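Local structure of DUF4442 domain-containing protein (1YOC) at residues His57-Ala69 with Met93-Ala107. The protein is of unknown function but has a hotdog fold related to the PaaI thioesterases, so it may act on acyl-thioester-like substrates. Residues are numbered along the deposited sequence; the frame is centred on the assembly and turned at random.
Sequences HIGTVHAIALCNA and MTVEYLAKATGDVRA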
ATOM      1  N   HIS B  57      11.974  -6.924  -4.097  1.00 14.14           N
ATOM      2  CA  HIS B  57      13.138  -7.388  -4.860  1.00 18.62           C
ATOM      3  C   HIS B  57      14.386  -7.730  -4.072  1.00 18.71           C
ATOM      4  O   HIS B  57      15.338  -8.241  -4.670  1.00 20.06           O
ATOM      5  CB  HIS B  57      13.497  -6.415  -5.977  1.00 19.37           C
ATOM      6  CG  HIS B  57      13.812  -5.034  -5.497  1.00 25.07           C
ATOM      7  ND1 HIS B  57      12.840  -4.169  -5.032  1.00 28.70           N
ATOM      8  CD2 HIS B  57      14.997  -4.400  -5.331  1.00 26.48           C
ATOM      9  CE1 HIS B  57      13.419  -3.064  -4.593  1.00 30.78           C
ATOM     10  NE2 HIS B  57      14.727  -3.181  -4.762  1.00 29.97           N
ATOM     11  N   ILE B  58      14.403  -7.447  -2.759  1.00 17.46           N
ATOM     12  CA  ILE B  58      15.530  -7.864  -1.943  1.00 18.07           C
ATOM     13  C   ILE B  58      15.103  -9.017  -1.018  1.00 16.39           C
ATOM     14  O   ILE B  58      15.781  -9.336  -0.045  1.00 18.15           O
ATOM     15  CB  ILE B  58      16.157  -6.717  -1.128  1.00 18.14           C
ATOM     16  CG1 ILE B  58      15.138  -6.100  -0.152  1.00 18.98           C
ATOM     17  CG2 ILE B  58      16.691  -5.684  -2.080  1.00 18.83           C
ATOM     18  CD1 ILE B  58      15.829  -5.322   0.936  1.00 20.58           C
ATOM     19  N   GLY B  59      13.988  -9.650  -1.371  1.00 14.40           N
ATOM     20  CA  GLY B  59      13.473 -10.800  -0.635  1.00 13.71           C
ATOM     21  C   GLY B  59      13.006 -10.549   0.786  1.00 14.66           C
ATOM     22  O   GLY B  59      13.040 -11.455   1.623  1.00 15.01           O
ATOM     23  N   THR B  60      12.594  -9.321   1.080  1.00 13.35           N
ATOM     24  CA  THR B  60      12.058  -9.049   2.409  1.00 12.58           C
ATOM     25  C   THR B  60      10.577  -8.710   2.192  1.00 12.36           C
ATOM     26  O   THR B  60      10.104  -8.627   1.056  1.00 11.47           O
ATOM     27  CB  THR B  60      12.849  -7.912   3.167  1.00 12.94           C
ATOM     28  OG1 THR B  60      12.723  -6.671   2.489  1.00 12.52           O
ATOM     29  CG2 THR B  60      14.338  -8.256   3.246  1.00 12.99           C
ATOM     30  N   VAL B  61       9.840  -8.532   3.268  1.00 11.71           N
ATOM     31  CA  VAL B  61       8.406  -8.253   3.110  1.00 11.27           C
ATOM     32  C   VAL B  61       8.217  -6.881   2.467  1.00 11.03           C
ATOM     33  O   VAL B  61       8.803  -5.866   2.878  1.00 11.61           O
ATOM     34  CB  VAL B  61       7.655  -8.338   4.448  1.00 11.11           C
ATOM     35  CG1 VAL B  61       6.119  -8.123   4.177  1.00 10.98           C
ATOM     36  CG2 VAL B  61       7.846  -9.762   5.067  1.00 11.63           C
ATOM     37  N   HIS B  62       7.374  -6.865   1.447  1.00  9.60           N
ATOM     38  CA  HIS B  62       7.156  -5.661   0.660  1.00  9.63           C
ATOM     39  C   HIS B  62       6.536  -4.531   1.450  1.00  9.93           C
ATOM     40  O   HIS B  62       5.604  -4.743   2.222  1.00  9.89           O
ATOM     41  CB  HIS B  62       6.265  -6.031  -0.521  1.00  8.91           C
ATOM     42  CG  HIS B  62       6.241  -5.012  -1.601  1.00 10.41           C
ATOM     43  ND1 HIS B  62       6.791  -5.233  -2.851  1.00 12.90           N
ATOM     44  CD2 HIS B  62       5.585  -3.832  -1.674  1.00  4.87           C
ATOM     45  CE1 HIS B  62       6.446  -4.243  -3.659  1.00  8.93           C
ATOM     46  NE2 HIS B  62       5.711  -3.382  -2.968  1.00 14.13           N
ATOM     47  N   ALA B  63       7.086  -3.343   1.233  1.00  9.07           N
ATOM     48  CA  ALA B  63       6.603  -2.121   1.896  1.00 10.27           C
ATOM     49  C   ALA B  63       5.077  -1.980   1.802  1.00  8.01           C
ATOM     50  O   ALA B  63       4.412  -1.557   2.785  1.00  9.36           O
ATOM     51  CB  ALA B  63       7.261  -0.871   1.230  1.00 10.73           C
ATOM     52  N   ILE B  64       4.522  -2.302   0.640  1.00  8.56           N
ATOM     53  CA  ILE B  64       3.085  -2.111   0.457  1.00  9.15           C
ATOM     54  C   ILE B  64       2.274  -3.221   1.133  1.00  8.90           C
ATOM     55  O   ILE B  64       1.109  -3.007   1.469  1.00  8.90           O
ATOM     56  CB  ILE B  64       2.753  -1.879  -1.051  1.00  7.32           C
ATOM     57  CG1 ILE B  64       3.636  -0.716  -1.581  1.00  8.41           C
ATOM     58  CG2 ILE B  64       1.260  -1.480  -1.233  1.00  8.58           C
ATOM     59  CD1 ILE B  64       3.380   0.688  -0.824  1.00  9.37           C
ATOM     60  N   ALA B  65       2.885  -4.406   1.320  1.00  7.56           N
ATOM     61  CA  ALA B  65       2.182  -5.481   2.058  1.00  7.37           C
ATOM     62  C   ALA B  65       2.039  -5.006   3.538  1.00  7.98           C
ATOM     63  O   ALA B  65       1.024  -5.270   4.218  1.00  8.83           O
ATOM     64  CB  ALA B  65       3.001  -6.792   1.991  1.00  6.98           C
ATOM     65  N   LEU B  66       3.050  -4.301   4.034  1.00  7.72           N
ATOM     66  CA  LEU B  66       3.010  -3.761   5.388  1.00  8.55           C
ATOM     67  C   LEU B  66       1.903  -2.696   5.437  1.00  7.89           C
ATOM     68  O   LEU B  66       1.167  -2.582   6.440  1.00  9.53           O
ATOM     69  CB  LEU B  66       4.380  -3.131   5.765  1.00  9.70           C
ATOM     70  CG  LEU B  66       5.580  -4.093   5.697  1.00 11.86           C
ATOM     71  CD1 LEU B  66       6.885  -3.292   5.816  1.00 11.21           C
ATOM     72  CD2 LEU B  66       5.471  -5.140   6.789  1.00 11.05           C
ATOM     73  N   CYS B  67       1.803  -1.877   4.396  1.00  9.13           N
ATOM     74  CA  CYS B  67       0.747  -0.847   4.374  1.00  8.81           C
ATOM     75  C   CYS B  67      -0.608  -1.536   4.403  1.00  9.19           C
ATOM     76  O   CYS B  67      -1.548  -1.041   5.046  1.00  9.03           O
ATOM     77  CB  CYS B  67       0.813   0.026   3.110  1.00  8.98           C
ATOM     78  SG  CYS B  67       2.215   1.143   3.050  1.00 10.80           S
ATOM     79  N   ASN B  68      -0.732  -2.647   3.665  1.00  8.48           N
ATOM     80  CA  ASN B  68      -2.009  -3.362   3.644  1.00  9.80           C
ATOM     81  C   ASN B  68      -2.425  -3.844   5.040  1.00  8.96           C
ATOM     82  O   ASN B  68      -3.613  -3.757   5.427  1.00  9.34           O
ATOM     83  CB  ASN B  68      -1.907  -4.548   2.683  1.00 10.98           C
ATOM     84  CG  ASN B  68      -3.234  -4.827   1.929  1.00 14.28           C
ATOM     85  OD1 ASN B  68      -3.321  -5.808   1.183  1.00 17.54           O
ATOM     86  ND2 ASN B  68      -4.247  -3.961   2.102  1.00 10.78           N
ATOM     87  N   ALA B  69      -1.458  -4.351   5.814  1.00  8.90           N
ATOM     88  CA  ALA B  69      -1.753  -4.812   7.165  1.00  9.96           C
ATOM     89  C   ALA B  69      -2.210  -3.606   8.016  1.00  9.45           C
ATOM     90  O   ALA B  69      -3.117  -3.706   8.849  1.00  8.68           O
ATOM     91  CB  ALA B  69      -0.464  -5.439   7.821  1.00  9.53           C
ATOM     92  N   MET B  93      -2.694   8.842   4.374  1.00 10.59           N
ATOM     93  CA  MET B  93      -1.844   7.931   5.145  1.00 10.48           C
ATOM     94  C   MET B  93      -0.394   8.347   4.968  1.00 10.26           C
ATOM     95  O   MET B  93       0.018   8.731   3.866  1.00 10.40           O
ATOM     96  CB  MET B  93      -1.994   6.468   4.683  1.00 10.77           C
ATOM     97  CG  MET B  93      -0.931   5.542   5.341  1.00 10.79           C
ATOM     98  SD  MET B  93      -1.113   3.798   4.849  1.00 11.95           S
ATOM     99  CE  MET B  93      -0.628   3.892   3.113  1.00 11.79           C
ATOM    100  N   THR B  94       0.344   8.367   6.065  1.00  9.29           N
ATOM    101  CA  THR B  94       1.781   8.632   5.982  1.00 10.25           C
ATOM    102  C   THR B  94       2.466   7.449   6.632  1.00  9.27           C
ATOM    103  O   THR B  94       2.088   7.012   7.718  1.00 10.73           O
ATOM    104  CB  THR B  94       2.224   9.943   6.697  1.00  9.85           C
ATOM    105  OG1 THR B  94       1.655  11.053   5.983  1.00 13.96           O
ATOM    106  CG2 THR B  94       3.798  10.080   6.669  1.00 11.69           C
ATOM    107  N   VAL B  95       3.475   6.913   5.965  1.00 10.60           N
ATOM    108  CA  VAL B  95       4.211   5.783   6.520  1.00  9.62           C
ATOM    109  C   VAL B  95       5.743   6.067   6.472  1.00 10.43           C
ATOM    110  O   VAL B  95       6.225   6.880   5.671  1.00  9.35           O
ATOM    111  CB  VAL B  95       3.970   4.470   5.717  1.00  9.59           C
ATOM    112  CG1 VAL B  95       2.468   4.177   5.614  1.00  9.55           C
ATOM    113  CG2 VAL B  95       4.563   4.607   4.251  1.00 11.25           C
ATOM    114  N   GLU B  96       6.483   5.387   7.354  1.00  9.96           N
ATOM    115  CA  GLU B  96       7.954   5.440   7.360  1.00 12.64           C
ATOM    116  C   GLU B  96       8.475   4.013   7.451  1.00 12.14           C
ATOM    117  O   GLU B  96       7.961   3.177   8.232  1.00 11.40           O
ATOM    118  CB  GLU B  96       8.479   6.257   8.556  1.00 14.70           C
ATOM    119  CG  GLU B  96       8.270   7.772   8.291  1.00 22.31           C
ATOM    120  CD  GLU B  96       8.708   8.601   9.471  1.00 25.30           C
ATOM    121  OE1 GLU B  96       7.922   8.764  10.415  1.00 28.07           O
ATOM    122  OE2 GLU B  96       9.859   9.056   9.452  1.00 30.21           O
ATOM    123  N   TYR B  97       9.487   3.730   6.643  1.00 12.26           N
ATOM    124  CA  TYR B  97      10.067   2.404   6.590  1.00 12.63           C
ATOM    125  C   TYR B  97      11.273   2.400   7.501  1.00 13.80           C
ATOM    126  O   TYR B  97      12.296   3.009   7.193  1.00 14.53           O
ATOM    127  CB  TYR B  97      10.439   2.084   5.142  1.00 12.15           C
ATOM    128  CG  TYR B  97       9.223   2.214   4.246  1.00 12.25           C
ATOM    129  CD1 TYR B  97       8.082   1.436   4.483  1.00 13.21           C
ATOM    130  CD2 TYR B  97       9.210   3.103   3.149  1.00 10.41           C
ATOM    131  CE1 TYR B  97       6.943   1.527   3.645  1.00 10.99           C
ATOM    132  CE2 TYR B  97       8.068   3.197   2.310  1.00 12.00           C
ATOM    133  CZ  TYR B  97       6.959   2.404   2.566  1.00 11.83           C
ATOM    134  OH  TYR B  97       5.845   2.468   1.743  1.00 13.82           O
ATOM    135  N   LEU B  98      11.146   1.712   8.630  1.00 12.92           N
ATOM    136  CA  LEU B  98      12.220   1.733   9.621  1.00 14.45           C
ATOM    137  C   LEU B  98      13.339   0.716   9.470  1.00 14.85           C
ATOM    138  O   LEU B  98      14.495   1.009   9.826  1.00 16.07           O
ATOM    139  CB  LEU B  98      11.633   1.554  11.030  1.00 14.20           C
ATOM    140  CG  LEU B  98      10.397   2.435  11.339  1.00 15.03           C
ATOM    141  CD1 LEU B  98      10.035   2.232  12.798  1.00 15.65           C
ATOM    142  CD2 LEU B  98      10.671   3.914  11.026  1.00 16.28           C
ATOM    143  N   ALA B  99      12.997  -0.480   9.014  1.00 14.23           N
ATOM    144  CA  ALA B  99      13.978  -1.559   8.880  1.00 15.10           C
ATOM    145  C   ALA B  99      13.415  -2.559   7.882  1.00 14.76           C
ATOM    146  O   ALA B  99      12.227  -2.536   7.596  1.00 14.30           O
ATOM    147  CB  ALA B  99      14.176  -2.250  10.262  1.00 13.71           C
ATOM    148  N   LYS B 100      14.255  -3.426   7.350  1.00 14.36           N
ATOM    149  CA  LYS B 100      13.754  -4.473   6.452  1.00 14.49           C
ATOM    150  C   LYS B 100      12.923  -5.433   7.291  1.00 13.13           C
ATOM    151  O   LYS B 100      13.258  -5.722   8.434  1.00 14.62           O
ATOM    152  CB  LYS B 100      14.911  -5.248   5.798  1.00 16.67           C
ATOM    153  CG  LYS B 100      15.882  -4.345   5.013  1.00 22.95           C
ATOM    154  CD  LYS B 100      15.148  -3.133   4.403  1.00 29.97           C
ATOM    155  CE  LYS B 100      16.080  -2.255   3.569  1.00 32.76           C
ATOM    156  NZ  LYS B 100      16.541  -3.014   2.388  1.00 37.32           N
ATOM    157  N   ALA B 101      11.858  -5.970   6.705  1.00 12.74           N
ATOM    158  CA  ALA B 101      10.956  -6.885   7.416  1.00 11.97           C
ATOM    159  C   ALA B 101      11.316  -8.279   6.931  1.00 11.97           C
ATOM    160  O   ALA B 101      10.949  -8.699   5.817  1.00 12.09           O
ATOM    161  CB  ALA B 101       9.520  -6.550   7.085  1.00 11.30           C
ATOM    162  N   THR B 102      12.048  -8.987   7.774  1.00 12.48           N
ATOM    163  CA  THR B 102      12.573 -10.304   7.369  1.00 13.45           C
ATOM    164  C   THR B 102      11.877 -11.551   7.888  1.00 15.63           C
ATOM    165  O   THR B 102      12.461 -12.647   7.895  1.00 16.66           O
ATOM    166  CB  THR B 102      14.046 -10.368   7.780  1.00 15.06           C
ATOM    167  OG1 THR B 102      14.117 -10.388   9.205  1.00 13.53           O
ATOM    168  CG2 THR B 102      14.802  -9.136   7.234  1.00 15.56           C
ATOM    169  N   GLY B 103      10.637 -11.407   8.331  1.00 14.99           N
ATOM    170  CA  GLY B 103       9.907 -12.566   8.833  1.00 15.14           C
ATOM    171  C   GLY B 103       8.436 -12.224   8.979  1.00 14.58           C
ATOM    172  O   GLY B 103       7.997 -11.206   8.426  1.00 14.54           O
ATOM    173  N   ASP B 104       7.675 -13.065   9.680  1.00 13.60           N
ATOM    174  CA  ASP B 104       6.251 -12.811   9.874  1.00 14.97           C
ATOM    175  C   ASP B 104       6.048 -11.487  10.586  1.00 13.46           C
ATOM    176  O   ASP B 104       6.792 -11.138  11.488  1.00 12.29           O
ATOM    177  CB  ASP B 104       5.578 -13.939  10.674  1.00 15.59           C
ATOM    178  CG  ASP B 104       5.726 -15.310   9.999  1.00 17.74           C
ATOM    179  OD1 ASP B 104       5.866 -15.418   8.749  1.00 13.78           O
ATOM    180  OD2 ASP B 104       5.697 -16.304  10.742  1.00 18.05           O
ATOM    181  N   VAL B 105       5.020 -10.781  10.150  1.00 12.77           N
ATOM    182  CA  VAL B 105       4.687  -9.452  10.647  1.00 12.96           C
ATOM    183  C   VAL B 105       3.500  -9.380  11.603  1.00 13.00           C
ATOM    184  O   VAL B 105       2.524 -10.127  11.459  1.00 11.36           O
ATOM    185  CB  VAL B 105       4.383  -8.526   9.416  1.00 13.06           C
ATOM    186  CG1 VAL B 105       4.145  -7.110   9.876  1.00 11.78           C
ATOM    187  CG2 VAL B 105       5.593  -8.535   8.457  1.00 11.30           C
ATOM    188  N   ARG B 106       3.616  -8.498  12.597  1.00 13.30           N
ATOM    189  CA  ARG B 106       2.546  -8.245  13.570  1.00 14.58           C
ATOM    190  C   ARG B 106       2.312  -6.717  13.497  1.00 13.94           C
ATOM    191  O   ARG B 106       3.249  -5.940  13.651  1.00 15.73           O
ATOM    192  CB  ARG B 106       3.021  -8.637  14.984  1.00 14.71           C
ATOM    193  CG  ARG B 106       1.983  -8.523  16.137  1.00 19.61           C
ATOM    194  CD  ARG B 106       2.599  -9.068  17.506  1.00 21.41           C
ATOM    195  NE  ARG B 106       3.172  -7.995  18.358  1.00 30.95           N
ATOM    196  CZ  ARG B 106       4.481  -7.778  18.542  1.00 32.42           C
ATOM    197  NH1 ARG B 106       5.378  -8.552  17.939  1.00 33.84           N
ATOM    198  NH2 ARG B 106       4.909  -6.790  19.328  1.00 32.19           N
ATOM    199  N   ALA B 107       1.080  -6.289  13.237  1.00 11.64           N
ATOM    200  CA  ALA B 107       0.810  -4.862  13.163  1.00 12.37           C
ATOM    201  C   ALA B 107      -0.153  -4.504  14.267  1.00 13.23           C
ATOM    202  O   ALA B 107      -1.175  -5.159  14.444  1.00 14.00           O
ATOM    203  CB  ALA B 107       0.218  -4.508  11.763  1.00 12.20           C
TER
HETATM  204  O   HOH W   1      10.993  -5.215   4.115  1.00 13.44           O
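Met93 and Cys67 open this contact, in which the first turns of the central helix 63-81 of a hotdog fold lie on the antiparallel sheet wrapped round it. The Met93 chain runs extended and then bends at its last torsion (chi3 69°), which brings CE to 4.0 Å from Cys67 SG. Two residues on, Val95 CG1 reaches the same sulfur, also at 4.0 Å, both methyls lying on the strand side of SG. The outer edge of this strand, from Met93 to Glu96, pairs antiparallel with a strand of the second subunit, carrying the sheet across the dimer interface.

Tyr97 leaves the strand with its ring slanted against the start of the helix: Ala63 CB lies 3.4 Å from CE1, and Ile64 CD1 touches OH more loosely. The axes of 63-69 and 93-97 approach to 10.2 Å, their N-to-C directions 132° apart. Past Leu98 and Ala99, still bonded to Val135, the chain loops out.

At Ala101 the loop meets the segment just before the helix. Val61 N donates to Ala101 O in a nearly linear bond of 2.8 Å that lies in the carbonyl plane, while the CB atoms of the two residues pack together. A water beside this bond accepts from Ala101 N, donates to Val61 O and bonds to Thr60 OG1, which Asn56 ND2 also holds; the two backbones are thus joined both directly and through solvent.

Past Gly103, whose O lies against Val61 CG2, strand 105-110 begins. Val105 turns both methyls to Leu66 CD2, CG2 at 3.8 Å, the two side chains crossing at about a right angle, and Phe48 and Val130 continue this apolar layer. Finally, the helix comes close enough for two bare methyls to meet, Ala69 CB and Ala107 CB at 4.1 Å.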